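Long-range contact in aluminum resistance protein (PDB 3I16), which probably cleaves carbon-sulfur bonds as a pyridoxal-5'-phosphate-dependent lyase of the methionine gamma-lyase family and is linked to aluminum resistance: residues L10-Y23 and K415-K427. Residues are numbered along the deposited sequence; the frame is centred on the assembly and turned at random.
Sequences LKKYNINDRVLKLY and KIGILIALSRIVK
Leu419 enters a hole lined by Leu10, Val19, Leu20 and Tyr23, a knob-into-hole fit. Leu419 CB lies 3.9 Å from Ile15 CD1; beyond CG the side chain forks, CD1 going to Leu10 CD1 and Leu419 CD2 pressing against Tyr23 CB at 3.5 Å, with Val19 CG1 beside it. A branched, wholly apolar residue suits this site, because each methyl finds its own hydrophobic neighbour. One turn before Leu419, Lys415 crosses the Tyr23 ring obliquely, aliphatic carbon against ring: Lys415 CG approaches Tyr23 CE1, while the ammonium group carries on to salt bridges with Asp412 and with Glu42 of the second subunit.

In this member of the PLP-dependent aminotransferase clan, the contact brings the N-terminal helices onto the last helix, 411-425, far from the cofactor; the helical segments 17-23 and 415-425 run at 132° between their N-to-C directions. Helix 287-318 also packs on Leu419 and Leu422.

Ser423 fits the close approach to Ile15, being small, and its hydroxyl turns back into its own helix: Ser423 OG donates to Leu419 O at 2.8 Å, an oxygen that also accepts from Ser423 N. Near the C-terminus of the chain, Asn16, at the N-cap of helix 17-54, uses both halves of its amide. OD1 caps the helix by accepting from Val19 N, whereas Asn16 ND2 donates to a lone pair of Val426 O (2.9 Å, 151° at the hydrogen). With chi1 at 59°, CG sits between backbone N and carbonyl carbon, holding the amide back over its own helix start. Arg18, extended from CG to NE, lays CD near Val426 CG1 and offers Arg18 NH1 to the terminal carboxylate oxygen Lys427 O in a weak bond of 3.3 Å.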
ATOM      1  N   LEU B  10     -37.077   5.335   0.246  1.00 14.42           N
ATOM      2  CA  LEU B  10     -37.182   4.323   1.301  1.00 16.27           C
ATOM      3  C   LEU B  10     -38.265   3.270   1.007  1.00 17.10           C
ATOM      4  O   LEU B  10     -38.060   2.099   1.312  1.00 17.21           O
ATOM      5  CB  LEU B  10     -37.397   4.948   2.688  1.00 14.60           C
ATOM      6  CG  LEU B  10     -36.190   5.651   3.303  1.00 15.60           C
ATOM      7  CD1 LEU B  10     -36.614   6.346   4.587  1.00 11.10           C
ATOM      8  CD2 LEU B  10     -35.045   4.672   3.593  1.00 13.82           C
ATOM      9  N   LYS B  11     -39.376   3.660   0.382  1.00 20.61           N
ATOM     10  CA  LYS B  11     -40.432   2.679   0.049  1.00 23.69           C
ATOM     11  C   LYS B  11     -39.890   1.623  -0.918  1.00 23.86           C
ATOM     12  O   LYS B  11     -40.342   0.490  -0.902  1.00 24.61           O
ATOM     13  CB  LYS B  11     -41.732   3.316  -0.496  1.00 24.41           C
ATOM     14  CG  LYS B  11     -42.251   4.495   0.329  1.00 30.28           C
ATOM     15  CD  LYS B  11     -43.775   4.566   0.524  1.00 37.54           C
ATOM     16  CE  LYS B  11     -44.246   3.718   1.742  1.00 40.65           C
ATOM     17  NZ  LYS B  11     -43.654   4.138   3.075  1.00 32.79           N
ATOM     18  N   LYS B  12     -38.874   1.971  -1.713  1.00 24.72           N
ATOM     19  CA  LYS B  12     -38.261   1.010  -2.620  1.00 23.63           C
ATOM     20  C   LYS B  12     -37.458  -0.079  -1.859  1.00 24.29           C
ATOM     21  O   LYS B  12     -37.051  -1.081  -2.450  1.00 25.75           O
ATOM     22  CB  LYS B  12     -37.423   1.737  -3.685  1.00 25.70           C
ATOM     23  CG  LYS B  12     -38.229   2.777  -4.496  1.00 22.87           C
ATOM     24  N   TYR B  13     -37.220   0.132  -0.562  1.00 20.87           N
ATOM     25  CA  TYR B  13     -36.615  -0.862   0.332  1.00 19.18           C
ATOM     26  C   TYR B  13     -37.674  -1.609   1.160  1.00 17.82           C
ATOM     27  O   TYR B  13     -37.331  -2.304   2.098  1.00 16.06           O
ATOM     28  CB  TYR B  13     -35.656  -0.171   1.306  1.00 20.57           C
ATOM     29  CG  TYR B  13     -34.340   0.216   0.703  1.00 18.42           C
ATOM     30  CD1 TYR B  13     -34.195   1.377  -0.037  1.00 20.17           C
ATOM     31  CD2 TYR B  13     -33.225  -0.593   0.889  1.00 20.07           C
ATOM     32  CE1 TYR B  13     -32.958   1.716  -0.592  1.00 18.18           C
ATOM     33  CE2 TYR B  13     -32.008  -0.269   0.353  1.00 17.47           C
ATOM     34  CZ  TYR B  13     -31.870   0.880  -0.386  1.00 20.85           C
ATOM     35  OH  TYR B  13     -30.631   1.184  -0.906  1.00 20.88           O
ATOM     36  N   ASN B  14     -38.947  -1.459   0.793  1.00 17.43           N
ATOM     37  CA  ASN B  14     -40.081  -2.067   1.498  0.50 17.28           C
ATOM     38  C   ASN B  14     -40.207  -1.568   2.942  1.00 15.35           C
ATOM     39  O   ASN B  14     -40.665  -2.291   3.841  1.00 15.85           O
ATOM     40  CB  ASN B  14     -40.076  -3.603   1.386  0.50 17.48           C
ATOM     41  CG  ASN B  14     -40.338  -4.085  -0.040  0.50 21.23           C
ATOM     42  OD1 ASN B  14     -40.948  -3.380  -0.852  0.50 20.66           O
ATOM     43  ND2 ASN B  14     -39.894  -5.302  -0.341  0.50 23.25           N
ATOM     44  N   ILE B  15     -39.803  -0.314   3.152  1.00 14.15           N
ATOM     45  CA  ILE B  15     -39.943   0.349   4.448  1.00 12.42           C
ATOM     46  C   ILE B  15     -41.358   0.872   4.442  1.00 11.24           C
ATOM     47  O   ILE B  15     -41.760   1.592   3.533  1.00 12.13           O
ATOM     48  CB  ILE B  15     -38.926   1.474   4.641  1.00 13.27           C
ATOM     49  CG1 ILE B  15     -37.536   0.844   4.871  1.00 16.77           C
ATOM     50  CG2 ILE B  15     -39.319   2.327   5.842  1.00  7.64           C
ATOM     51  CD1 ILE B  15     -36.364   1.793   4.741  1.00 12.36           C
ATOM     52  N   ASN B  16     -42.134   0.495   5.450  1.00 11.46           N
ATOM     53  CA  ASN B  16     -43.561   0.794   5.457  1.00 10.00           C
ATOM     54  C   ASN B  16     -43.895   2.015   6.313  1.00  8.99           C
ATOM     55  O   ASN B  16     -43.050   2.515   7.064  1.00  8.06           O
ATOM     56  CB  ASN B  16     -44.320  -0.460   5.914  1.00 12.72           C
ATOM     57  CG  ASN B  16     -43.882  -0.924   7.299  1.00 17.57           C
ATOM     58  OD1 ASN B  16     -44.207  -0.279   8.280  1.00 15.09           O
ATOM     59  ND2 ASN B  16     -43.092  -2.018   7.371  1.00 17.67           N
ATOM     60  N   ASP B  17     -45.120   2.502   6.193  1.00  6.63           N
ATOM     61  CA  ASP B  17     -45.527   3.699   6.939  1.00  8.49           C
ATOM     62  C   ASP B  17     -45.493   3.516   8.451  1.00  9.33           C
ATOM     63  O   ASP B  17     -45.222   4.449   9.167  1.00  7.02           O
ATOM     64  CB  ASP B  17     -46.939   4.116   6.526  1.00  9.54           C
ATOM     65  CG  ASP B  17     -46.993   4.642   5.117  1.00 15.74           C
ATOM     66  OD1 ASP B  17     -45.954   5.160   4.633  1.00 14.37           O
ATOM     67  OD2 ASP B  17     -48.077   4.542   4.505  1.00 18.47           O
ATOM     68  N   ARG B  18     -45.792   2.316   8.940  1.00 10.09           N
ATOM     69  CA  ARG B  18     -45.749   2.076  10.390  1.00 10.64           C
ATOM     70  C   ARG B  18     -44.344   2.302  10.918  1.00  9.65           C
ATOM     71  O   ARG B  18     -44.159   2.930  11.963  1.00  9.59           O
ATOM     72  CB  ARG B  18     -46.229   0.667  10.700  1.00 10.33           C
ATOM     73  CG  ARG B  18     -46.187   0.235  12.157  1.00 10.81           C
ATOM     74  CD  ARG B  18     -46.963  -1.111  12.283  1.00 12.71           C
ATOM     75  NE  ARG B  18     -47.328  -1.402  13.666  1.00 19.26           N
ATOM     76  CZ  ARG B  18     -48.231  -2.315  14.053  1.00 22.33           C
ATOM     77  NH1 ARG B  18     -48.887  -3.075  13.180  1.00 17.95           N
ATOM     78  NH2 ARG B  18     -48.494  -2.462  15.344  1.00 28.98           N
ATOM     79  N   VAL B  19     -43.358   1.791  10.190  1.00  7.67           N
ATOM     80  CA  VAL B  19     -41.957   1.979  10.582  1.00  9.60           C
ATOM     81  C   VAL B  19     -41.525   3.441  10.453  1.00  8.44           C
ATOM     82  O   VAL B  19     -40.869   3.957  11.349  1.00 10.82           O
ATOM     83  CB  VAL B  19     -41.011   1.026   9.826  1.00  7.63           C
ATOM     84  CG1 VAL B  19     -39.560   1.436  10.011  1.00  8.13           C
ATOM     85  CG2 VAL B  19     -41.246  -0.377  10.342  1.00  5.09           C
ATOM     86  N   LEU B  20     -41.945   4.119   9.384  1.00  9.71           N
ATOM     87  CA  LEU B  20     -41.599   5.534   9.208  1.00  9.11           C
ATOM     88  C   LEU B  20     -42.155   6.370  10.324  1.00  9.45           C
ATOM     89  O   LEU B  20     -41.461   7.252  10.813  1.00 10.80           O
ATOM     90  CB  LEU B  20     -42.060   6.082   7.860  1.00  8.63           C
ATOM     91  CG  LEU B  20     -41.316   5.555   6.633  1.00 18.94           C
ATOM     92  CD1 LEU B  20     -42.046   5.953   5.335  1.00 19.67           C
ATOM     93  CD2 LEU B  20     -39.834   6.033   6.646  1.00 18.90           C
ATOM     94  N   LYS B  21     -43.393   6.096  10.734  1.00  8.57           N
ATOM     95  CA  LYS B  21     -44.021   6.842  11.832  1.00 10.22           C
ATOM     96  C   LYS B  21     -43.346   6.545  13.168  1.00  9.77           C
ATOM     97  O   LYS B  21     -43.191   7.443  14.006  1.00  7.29           O
ATOM     98  CB  LYS B  21     -45.545   6.589  11.885  1.00 10.10           C
ATOM     99  CG  LYS B  21     -46.263   7.178  13.108  1.00 17.85           C
ATOM    100  CD  LYS B  21     -46.544   8.694  13.015  1.00 26.54           C
ATOM    101  CE  LYS B  21     -47.748   8.986  12.130  1.00 26.95           C
ATOM    102  N   LEU B  22     -42.965   5.287  13.385  1.00 11.76           N
ATOM    103  CA  LEU B  22     -42.209   4.917  14.587  1.00 11.32           C
ATOM    104  C   LEU B  22     -40.911   5.706  14.608  1.00 10.80           C
ATOM    105  O   LEU B  22     -40.516   6.196  15.664  1.00 10.38           O
ATOM    106  CB  LEU B  22     -41.906   3.414  14.660  1.00  9.26           C
ATOM    107  CG  LEU B  22     -43.040   2.496  15.104  1.00 10.72           C
ATOM    108  CD1 LEU B  22     -42.715   1.075  14.646  1.00 12.03           C
ATOM    109  CD2 LEU B  22     -43.266   2.591  16.624  1.00  5.06           C
ATOM    110  N   TYR B  23     -40.260   5.818  13.447  1.00  9.90           N
ATOM    111  CA  TYR B  23     -39.023   6.585  13.328  1.00 11.26           C
ATOM    112  C   TYR B  23     -39.227   8.073  13.658  1.00 10.17           C
ATOM    113  O   TYR B  23     -38.442   8.683  14.435  1.00  8.98           O
ATOM    114  CB  TYR B  23     -38.390   6.419  11.932  1.00 13.32           C
ATOM    115  CG  TYR B  23     -37.413   7.519  11.604  1.00 11.12           C
ATOM    116  CD1 TYR B  23     -36.166   7.550  12.194  1.00  9.22           C
ATOM    117  CD2 TYR B  23     -37.762   8.569  10.729  1.00 11.04           C
ATOM    118  CE1 TYR B  23     -35.288   8.560  11.947  1.00 18.43           C
ATOM    119  CE2 TYR B  23     -36.880   9.610  10.493  1.00 14.48           C
ATOM    120  CZ  TYR B  23     -35.640   9.587  11.094  1.00 14.43           C
ATOM    121  OH  TYR B  23     -34.725  10.579  10.897  1.00 15.88           O
ATOM    122  N   LYS B 415     -29.346   4.985  10.779  1.00 11.97           N
ATOM    123  CA  LYS B 415     -30.796   5.199  10.657  1.00 14.05           C
ATOM    124  C   LYS B 415     -31.420   4.358   9.538  1.00 12.44           C
ATOM    125  O   LYS B 415     -32.388   3.647   9.762  1.00 12.46           O
ATOM    126  CB  LYS B 415     -31.043   6.683  10.378  1.00 13.36           C
ATOM    127  CG  LYS B 415     -32.458   7.120  10.039  1.00 17.86           C
ATOM    128  CD  LYS B 415     -32.416   8.477   9.310  1.00 16.59           C
ATOM    129  CE  LYS B 415     -31.799   9.582  10.148  1.00 13.31           C
ATOM    130  NZ  LYS B 415     -31.634  10.859   9.376  1.00 17.91           N
ATOM    131  N   ILE B 416     -30.858   4.443   8.345  1.00 11.49           N
ATOM    132  CA  ILE B 416     -31.392   3.721   7.184  1.00 11.65           C
ATOM    133  C   ILE B 416     -31.380   2.213   7.453  1.00 12.15           C
ATOM    134  O   ILE B 416     -32.373   1.523   7.221  1.00 12.00           O
ATOM    135  CB  ILE B 416     -30.581   4.034   5.901  1.00 10.70           C
ATOM    136  CG1 ILE B 416     -30.731   5.495   5.483  1.00 14.06           C
ATOM    137  CG2 ILE B 416     -31.011   3.100   4.744  1.00  6.10           C
ATOM    138  CD1 ILE B 416     -29.549   5.991   4.597  1.00 12.34           C
ATOM    139  N   GLY B 417     -30.272   1.710   7.994  1.00 11.40           N
ATOM    140  CA  GLY B 417     -30.172   0.287   8.333  1.00 13.28           C
ATOM    141  C   GLY B 417     -31.183  -0.198   9.357  1.00 13.79           C
ATOM    142  O   GLY B 417     -31.742  -1.285   9.213  1.00 14.11           O
ATOM    143  N   ILE B 418     -31.427   0.625  10.373  1.00 14.61           N
ATOM    144  CA  ILE B 418     -32.373   0.305  11.433  1.00 13.21           C
ATOM    145  C   ILE B 418     -33.769   0.225  10.826  1.00 12.47           C
ATOM    146  O   ILE B 418     -34.525  -0.701  11.107  1.00 11.70           O
ATOM    147  CB  ILE B 418     -32.291   1.347  12.591  1.00 11.98           C
ATOM    148  CG1 ILE B 418     -30.963   1.190  13.374  1.00 15.92           C
ATOM    149  CG2 ILE B 418     -33.397   1.150  13.555  1.00 11.03           C
ATOM    150  CD1 ILE B 418     -30.579   2.428  14.217  1.00  9.40           C
ATOM    151  N   LEU B 419     -34.093   1.170   9.955  1.00 13.20           N
ATOM    152  CA  LEU B 419     -35.408   1.179   9.297  1.00 12.43           C
ATOM    153  C   LEU B 419     -35.636  -0.069   8.410  1.00 12.71           C
ATOM    154  O   LEU B 419     -36.738  -0.643   8.421  1.00 12.41           O
ATOM    155  CB  LEU B 419     -35.605   2.469   8.487  1.00 14.34           C
ATOM    156  CG  LEU B 419     -35.638   3.819   9.268  1.00 15.82           C
ATOM    157  CD1 LEU B 419     -36.005   4.969   8.338  1.00 15.44           C
ATOM    158  CD2 LEU B 419     -36.593   3.781  10.432  1.00 16.17           C
ATOM    159  N   ILE B 420     -34.615  -0.436   7.630  1.00 11.66           N
ATOM    160  CA  ILE B 420     -34.628  -1.610   6.771  1.00 13.12           C
ATOM    161  C   ILE B 420     -34.863  -2.852   7.636  1.00 14.93           C
ATOM    162  O   ILE B 420     -35.799  -3.608   7.387  1.00 14.46           O
ATOM    163  CB  ILE B 420     -33.281  -1.745   5.948  1.00 13.78           C
ATOM    164  CG1 ILE B 420     -33.179  -0.630   4.899  1.00 11.21           C
ATOM    165  CG2 ILE B 420     -33.197  -3.117   5.239  1.00 13.96           C
ATOM    166  CD1 ILE B 420     -31.795  -0.472   4.253  1.00 15.78           C
ATOM    167  N   ALA B 421     -34.066  -2.992   8.699  1.00 14.27           N
ATOM    168  CA  ALA B 421     -34.147  -4.146   9.585  1.00 14.86           C
ATOM    169  C   ALA B 421     -35.496  -4.241  10.307  1.00 15.04           C
ATOM    170  O   ALA B 421     -36.152  -5.288  10.293  1.00 17.33           O
ATOM    171  CB  ALA B 421     -32.980  -4.118  10.598  1.00 10.54           C
ATOM    172  N   LEU B 422     -35.942  -3.144  10.901  1.00 14.01           N
ATOM    173  CA  LEU B 422     -37.225  -3.158  11.582  1.00 13.24           C
ATOM    174  C   LEU B 422     -38.364  -3.451  10.638  1.00 12.67           C
ATOM    175  O   LEU B 422     -39.338  -4.129  11.025  1.00 13.62           O
ATOM    176  CB  LEU B 422     -37.476  -1.837  12.342  1.00 14.11           C
ATOM    177  CG  LEU B 422     -38.770  -1.747  13.161  1.00 15.88           C
ATOM    178  CD1 LEU B 422     -38.838  -2.819  14.219  1.00 19.19           C
ATOM    179  CD2 LEU B 422     -38.907  -0.342  13.814  1.00 16.46           C
ATOM    180  N   SER B 423     -38.289  -2.952   9.407  1.00 14.66           N
ATOM    181  CA  SER B 423     -39.373  -3.190   8.438  1.00 15.59           C
ATOM    182  C   SER B 423     -39.535  -4.684   8.109  1.00 18.05           C
ATOM    183  O   SER B 423     -40.624  -5.109   7.721  1.00 16.03           O
ATOM    184  CB  SER B 423     -39.193  -2.361   7.165  1.00 14.11           C
ATOM    185  OG  SER B 423     -39.320  -0.955   7.450  1.00 16.59           O
ATOM    186  N   ARG B 424     -38.468  -5.465   8.242  1.00 19.80           N
ATOM    187  CA  ARG B 424     -38.598  -6.924   8.058  1.00 23.35           C
ATOM    188  C   ARG B 424     -39.430  -7.571   9.151  1.00 24.90           C
ATOM    189  O   ARG B 424     -40.044  -8.597   8.903  1.00 27.90           O
ATOM    190  CB  ARG B 424     -37.261  -7.640   8.058  1.00 22.89           C
ATOM    191  CG  ARG B 424     -36.410  -7.401   6.861  1.00 25.47           C
ATOM    192  CD  ARG B 424     -35.034  -8.013   7.080  1.00 30.13           C
ATOM    193  NE  ARG B 424     -34.901  -9.461   6.874  1.00 33.94           N
ATOM    194  CZ  ARG B 424     -34.325 -10.048   5.813  1.00 36.49           C
ATOM    195  NH1 ARG B 424     -33.845  -9.342   4.790  1.00 37.77           N
ATOM    196  NH2 ARG B 424     -34.214 -11.374   5.762  1.00 37.06           N
ATOM    197  N   ILE B 425     -39.471  -6.989  10.349  1.00 23.97           N
ATOM    198  CA  ILE B 425     -40.214  -7.611  11.456  1.00 23.57           C
ATOM    199  C   ILE B 425     -41.477  -6.863  11.909  1.00 25.17           C
ATOM    200  O   ILE B 425     -42.302  -7.430  12.620  1.00 27.47           O
ATOM    201  CB  ILE B 425     -39.253  -7.935  12.656  1.00 24.03           C
ATOM    202  CG1 ILE B 425     -38.772  -6.691  13.403  1.00 23.25           C
ATOM    203  CG2 ILE B 425     -38.010  -8.675  12.178  1.00 17.40           C
ATOM    204  CD1 ILE B 425     -37.718  -7.041  14.445  1.00 21.97           C
ATOM    205  N   VAL B 426     -41.647  -5.604  11.504  1.00 25.11           N
ATOM    206  CA  VAL B 426     -42.832  -4.822  11.868  1.00 25.38           C
ATOM    207  C   VAL B 426     -43.431  -4.250  10.584  1.00 25.75           C
ATOM    208  O   VAL B 426     -42.714  -3.666   9.765  1.00 22.89           O
ATOM    209  CB  VAL B 426     -42.491  -3.707  12.881  1.00 26.33           C
ATOM    210  CG1 VAL B 426     -43.703  -2.784  13.107  1.00 26.62           C
ATOM    211  CG2 VAL B 426     -42.027  -4.331  14.191  1.00 27.92           C
ATOM    212  N   LYS B 427     -44.738  -4.450  10.411  1.00 28.48           N
ATOM    213  CA  LYS B 427     -45.453  -4.064   9.189  1.00 30.53           C
ATOM    214  C   LYS B 427     -46.846  -3.518   9.464  1.00 32.74           C
ATOM    215  O   LYS B 427     -47.638  -4.025  10.271  1.00 32.56           O
ATOM    216  CB  LYS B 427     -45.577  -5.276   8.256  1.00 31.45           C
ATOM    217  CG  LYS B 427     -44.246  -5.924   7.912  1.00 35.76           C
ATOM    218  CD  LYS B 427     -44.393  -7.086   6.948  1.00 35.59           C
ATOM    219  CE  LYS B 427     -43.039  -7.746   6.703  1.00 33.01           C
ATOM    220  NZ  LYS B 427     -42.081  -6.819   6.038  1.00 33.79           N
ATOM    221  OXT LYS B 427     -47.236  -2.540   8.836  1.00 35.91           O
TER
HETATM  222  O   HOH W   1     -42.460  -3.635   5.205  1.00 24.21           O
HETATM  223  O   HOH W   2     -47.685   0.292   7.440  1.00 18.36           O